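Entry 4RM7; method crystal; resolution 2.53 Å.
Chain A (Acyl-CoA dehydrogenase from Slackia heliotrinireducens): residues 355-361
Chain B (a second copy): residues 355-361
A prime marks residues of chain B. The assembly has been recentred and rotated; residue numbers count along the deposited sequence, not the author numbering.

Chain A (355-361) IWQDCRG
Chain B (355-361) IWQDCRG

Two copies of the helical stretch 355-361, related by an exact two-fold axis, cross with their N-to-C directions at 134° and their axes 12.8 Å apart at closest approach. Backbone torsions stay helical throughout (phi -54 to -68°, psi -34 to -52°), and Gln357 sets the register, its CA lying 9.0 Å from Gln357′ CA. Ile355 (chi1 m, chi2 t) lies out of reach of the partner; its O accepts from Cys359 N at 2.8 Å. Trp356 points toward the other helix with chi1 174° and chi2 66°, its indole reaching into the space between the axes, where it meets Trp356′. Its six-membered ring forms an offset stack with that of Trp356′, centroids 4.0 Å apart and planes at 20°, with Trp356 CZ2 3.1 Å from Trp356′ CZ2. Trp356 CH2 also packs 3.5 Å from Arg360′ CB. Gln357 leaves sideways (m, t, chi3 -29°), yet its end approaches its mate: Gln357 NE2 and Gln357′ NE2 are 2.6 Å apart, two donors as modelled and therefore not hydrogen-bonded. Asp358 (chi1 m, chi2 -21°) and Cys359 (m) make no contact with the partner stretch. Arg360 points toward the partner (t, p, t, chi4 69°), placing its CB 3.5 Å from Trp356′ CH2, while its guanidinium is hydrogen-bonded elsewhere in the structure. Gly361 N donates to Gln357 O at 3.3 Å.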

# COMPACT_ATOMS: atom_id res chain seq x y z
N ILE A 355 -21.04 1.90 -6.95
CA ILE A 355 -19.98 1.17 -7.62
C ILE A 355 -18.96 0.66 -6.60
O ILE A 355 -18.54 -0.48 -6.63
CB ILE A 355 -19.31 2.04 -8.66
CG1 ILE A 355 -20.27 2.27 -9.82
CG2 ILE A 355 -17.95 1.43 -9.10
CD1 ILE A 355 -19.77 3.33 -10.82
N TRP A 356 -18.58 1.54 -5.69
CA TRP A 356 -17.61 1.21 -4.66
C TRP A 356 -18.09 0.03 -3.83
O TRP A 356 -17.35 -0.89 -3.54
CB TRP A 356 -17.38 2.44 -3.79
CG TRP A 356 -16.52 2.25 -2.62
CD1 TRP A 356 -15.18 1.96 -2.62
CD2 TRP A 356 -16.90 2.41 -1.24
NE1 TRP A 356 -14.72 1.90 -1.32
CE2 TRP A 356 -15.75 2.18 -0.46
CE3 TRP A 356 -18.11 2.71 -0.60
CZ2 TRP A 356 -15.76 2.24 0.94
CZ3 TRP A 356 -18.13 2.76 0.79
CH2 TRP A 356 -16.96 2.52 1.54
N GLN A 357 -19.35 0.08 -3.45
CA GLN A 357 -19.96 -1.02 -2.71
C GLN A 357 -20.04 -2.30 -3.53
O GLN A 357 -19.74 -3.37 -3.02
CB GLN A 357 -21.35 -0.60 -2.24
CG GLN A 357 -21.31 0.49 -1.19
CD GLN A 357 -22.69 1.02 -0.84
OE1 GLN A 357 -23.62 1.01 -1.65
NE2 GLN A 357 -22.83 1.49 0.37
N ASP A 358 -20.46 -2.20 -4.79
CA ASP A 358 -20.47 -3.35 -5.70
C ASP A 358 -19.09 -3.99 -5.75
O ASP A 358 -18.92 -5.21 -5.57
CB ASP A 358 -20.88 -2.96 -7.12
CG ASP A 358 -22.34 -2.54 -7.22
OD1 ASP A 358 -23.15 -2.89 -6.34
OD2 ASP A 358 -22.67 -1.85 -8.21
N CYS A 359 -18.08 -3.17 -6.03
CA CYS A 359 -16.75 -3.73 -6.24
C CYS A 359 -16.20 -4.41 -4.99
O CYS A 359 -15.56 -5.45 -5.08
CB CYS A 359 -15.81 -2.65 -6.73
SG CYS A 359 -16.20 -2.13 -8.44
N ARG A 360 -16.52 -3.87 -3.82
CA ARG A 360 -16.11 -4.51 -2.57
C ARG A 360 -16.68 -5.91 -2.48
O ARG A 360 -16.03 -6.80 -1.96
CB ARG A 360 -16.58 -3.70 -1.35
CG ARG A 360 -16.12 -4.27 -0.02
CD ARG A 360 -14.62 -4.08 0.15
NE ARG A 360 -14.03 -4.79 1.30
CZ ARG A 360 -13.91 -6.12 1.38
NH1 ARG A 360 -14.37 -6.90 0.41
NH2 ARG A 360 -13.35 -6.67 2.46
N GLY A 361 -17.89 -6.09 -3.00
CA GLY A 361 -18.55 -7.39 -3.02
C GLY A 361 -17.89 -8.41 -3.93
O GLY A 361 -17.85 -9.60 -3.66
N ILE B 355 -19.99 -0.08 9.74
CA ILE B 355 -18.79 0.56 10.26
C ILE B 355 -17.88 0.97 9.12
O ILE B 355 -17.35 2.08 9.08
CB ILE B 355 -18.06 -0.38 11.20
CG1 ILE B 355 -18.88 -0.54 12.49
CG2 ILE B 355 -16.61 0.11 11.46
CD1 ILE B 355 -18.34 -1.64 13.42
N TRP B 356 -17.70 0.07 8.16
CA TRP B 356 -16.85 0.32 7.01
C TRP B 356 -17.34 1.54 6.25
O TRP B 356 -16.56 2.40 5.86
CB TRP B 356 -16.85 -0.92 6.12
CG TRP B 356 -16.15 -0.80 4.85
CD1 TRP B 356 -14.80 -0.62 4.67
CD2 TRP B 356 -16.72 -0.91 3.54
NE1 TRP B 356 -14.51 -0.60 3.32
CE2 TRP B 356 -15.67 -0.78 2.60
CE3 TRP B 356 -18.03 -1.10 3.06
CZ2 TRP B 356 -15.88 -0.84 1.22
CZ3 TRP B 356 -18.24 -1.14 1.69
CH2 TRP B 356 -17.17 -1.00 0.78
N GLN B 357 -18.64 1.61 6.04
CA GLN B 357 -19.24 2.76 5.39
C GLN B 357 -19.10 4.04 6.20
O GLN B 357 -18.77 5.08 5.64
CB GLN B 357 -20.71 2.47 5.11
CG GLN B 357 -20.91 1.38 4.07
CD GLN B 357 -22.37 0.98 3.91
OE1 GLN B 357 -23.17 1.07 4.84
NE2 GLN B 357 -22.71 0.53 2.73
N ASP B 358 -19.35 3.97 7.51
CA ASP B 358 -19.13 5.11 8.40
C ASP B 358 -17.70 5.62 8.26
O ASP B 358 -17.46 6.82 8.05
CB ASP B 358 -19.38 4.75 9.87
CG ASP B 358 -20.84 4.45 10.17
OD1 ASP B 358 -21.73 4.88 9.40
OD2 ASP B 358 -21.10 3.79 11.19
N CYS B 359 -16.75 4.71 8.40
CA CYS B 359 -15.35 5.15 8.43
C CYS B 359 -14.93 5.80 7.11
O CYS B 359 -14.18 6.77 7.11
CB CYS B 359 -14.45 3.99 8.79
SG CYS B 359 -14.65 3.50 10.54
N ARG B 360 -15.44 5.29 5.99
CA ARG B 360 -15.16 5.90 4.70
C ARG B 360 -15.60 7.34 4.68
O ARG B 360 -14.95 8.17 4.07
CB ARG B 360 -15.85 5.14 3.57
CG ARG B 360 -15.52 5.67 2.17
CD ARG B 360 -14.08 5.35 1.81
NE ARG B 360 -13.60 6.02 0.59
CZ ARG B 360 -13.37 7.33 0.48
NH1 ARG B 360 -13.63 8.14 1.50
NH2 ARG B 360 -12.92 7.83 -0.67
N GLY B 361 -16.71 7.63 5.36
CA GLY B 361 -17.25 8.98 5.46
C GLY B 361 -16.38 9.93 6.27
O GLY B 361 -16.27 11.11 5.98